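Local coordinates for protein ATP-dependent DNA helicase uvsW (PDB 1RIF) that couples ATP hydrolysis to 3'-5' translocation and unwinding of duplex DNA, driving branch migration in recombination-dependent repair of phage T4 DNA, at residues Arg150-Leu153 and Lys159-Ile162. The protein carries 1 engineered substitution. Numbering follows the deposited sequence.
Sequences RYYL and KILI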
loop_
_atom_site.group_PDB
_atom_site.type_symbol
_atom_site.label_atom_id
_atom_site.label_comp_id
_atom_site.label_asym_id
_atom_site.label_seq_id
_atom_site.Cartn_x
_atom_site.Cartn_y
_atom_site.Cartn_z
ATOM N N ARG A 150 -4.048 10.228 -10.473
ATOM C CA ARG A 150 -4.736 10.705 -11.684
ATOM C C ARG A 150 -5.314 9.507 -12.446
ATOM O O ARG A 150 -6.478 9.500 -12.843
ATOM C CB ARG A 150 -3.742 11.390 -12.624
ATOM C CG ARG A 150 -4.248 12.603 -13.387
ATOM C CD ARG A 150 -5.644 12.485 -13.960
ATOM N NE ARG A 150 -6.363 13.714 -13.634
ATOM C CZ ARG A 150 -7.269 14.310 -14.402
ATOM N NH1 ARG A 150 -7.605 13.803 -15.577
ATOM N NH2 ARG A 150 -7.825 15.440 -13.990
ATOM N N TYR A 151 -4.467 8.507 -12.680
ATOM C CA TYR A 151 -4.882 7.313 -13.391
ATOM C C TYR A 151 -6.087 6.686 -12.720
ATOM O O TYR A 151 -7.075 6.392 -13.374
ATOM C CB TYR A 151 -3.755 6.284 -13.429
ATOM C CG TYR A 151 -4.171 5.004 -14.109
ATOM C CD1 TYR A 151 -4.032 4.848 -15.488
ATOM C CD2 TYR A 151 -4.784 3.975 -13.387
ATOM C CE1 TYR A 151 -4.497 3.704 -16.134
ATOM C CE2 TYR A 151 -5.253 2.829 -14.024
ATOM C CZ TYR A 151 -5.107 2.701 -15.396
ATOM O OH TYR A 151 -5.571 1.573 -16.035
ATOM N N TYR A 152 -5.991 6.464 -11.415
ATOM C CA TYR A 152 -7.087 5.861 -10.666
ATOM C C TYR A 152 -8.353 6.715 -10.756
ATOM O O TYR A 152 -9.452 6.208 -11.000
ATOM C CB TYR A 152 -6.707 5.695 -9.194
ATOM C CG TYR A 152 -7.791 5.015 -8.407
ATOM C CD1 TYR A 152 -7.881 3.621 -8.364
ATOM C CD2 TYR A 152 -8.796 5.760 -7.797
ATOM C CE1 TYR A 152 -8.954 2.990 -7.745
ATOM C CE2 TYR A 152 -9.868 5.144 -7.179
ATOM C CZ TYR A 152 -9.950 3.760 -7.158
ATOM O OH TYR A 152 -11.057 3.161 -6.588
ATOM N N LEU A 153 -8.182 8.014 -10.545
ATOM C CA LEU A 153 -9.283 8.971 -10.584
ATOM C C LEU A 153 -10.079 8.822 -11.884
ATOM O O LEU A 153 -11.312 8.763 -11.876
ATOM C CB LEU A 153 -8.706 10.390 -10.443
ATOM C CG LEU A 153 -9.487 11.650 -10.030
ATOM C CD1 LEU A 153 -9.967 12.372 -11.246
ATOM C CD2 LEU A 153 -10.625 11.307 -9.087
ATOM N N LYS A 159 -12.012 6.368 -3.716
ATOM C CA LYS A 159 -11.186 7.495 -3.310
ATOM C C LYS A 159 -9.737 7.052 -3.212
ATOM O O LYS A 159 -9.437 5.853 -3.261
ATOM C CB LYS A 159 -11.636 8.041 -1.960
ATOM C CG LYS A 159 -12.895 8.876 -2.021
ATOM C CD LYS A 159 -13.171 9.486 -0.668
ATOM C CE LYS A 159 -14.359 10.424 -0.708
ATOM N NZ LYS A 159 -14.618 10.966 0.654
ATOM N N ILE A 160 -8.847 8.030 -3.078
ATOM C CA ILE A 160 -7.413 7.776 -2.962
ATOM C C ILE A 160 -6.912 8.313 -1.614
ATOM O O ILE A 160 -7.164 9.476 -1.267
ATOM C CB ILE A 160 -6.607 8.467 -4.106
ATOM C CG1 ILE A 160 -7.168 8.066 -5.477
ATOM C CG2 ILE A 160 -5.142 8.065 -4.027
ATOM C CD1 ILE A 160 -7.840 9.219 -6.227
ATOM N N LEU A 161 -6.232 7.450 -0.852
ATOM C CA LEU A 161 -5.678 7.824 0.453
ATOM C C LEU A 161 -4.171 7.924 0.290
ATOM O O LEU A 161 -3.530 6.973 -0.163
ATOM C CB LEU A 161 -5.967 6.754 1.513
ATOM C CG LEU A 161 -5.995 7.102 3.014
ATOM C CD1 LEU A 161 -5.428 5.924 3.780
ATOM C CD2 LEU A 161 -5.210 8.350 3.341
ATOM N N ILE A 162 -3.612 9.072 0.657
ATOM C CA ILE A 162 -2.180 9.282 0.574
ATOM C C ILE A 162 -1.698 9.590 1.983
ATOM O O ILE A 162 -2.170 10.534 2.605
ATOM C CB ILE A 162 -1.855 10.450 -0.371
ATOM C CG1 ILE A 162 -2.541 10.209 -1.718
ATOM C CG2 ILE A 162 -0.335 10.568 -0.575
ATOM C CD1 ILE A 162 -2.381 11.346 -2.678
#
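Y152 overlaps the longer branch of I160 obliquely, with CD2 of Y152 3.7 Å from CG1 of I160 and 3.9 Å from its CD1. CG of the tyrosine stands anti to the backbone N (chi1 -177°), which carries the ring out from the helix toward the strand. With CG1 anti to the carbonyl carbon (chi1 -54°), I160 presents its longer branch to the ring, and the two side chains run past each other in opposite directions. A tyrosine suits this place because its ring offers a broad apolar surface to I160 and M228 while its hydroxyl oxygen takes a weak hydrogen bond from the backbone N-H of G158. L153 adds a looser touch, CB to CD1 of I160 at 4.5 Å; leucine suits it, also meeting F183, M187 and P206. K159 starts off from its backbone away from the helix, long enough for NZ to hydrogen-bond to O of N203. Branched I160, well suited to a β-strand, also meets V207 and M230 on the flanking strands. Helix 141-155 links parallel strands 130-133 and 159-163 in a β-α-β crossover of the ATP-binding helicase domain, and strand 159-163 lies between parallel strands 207-210 and 226-232.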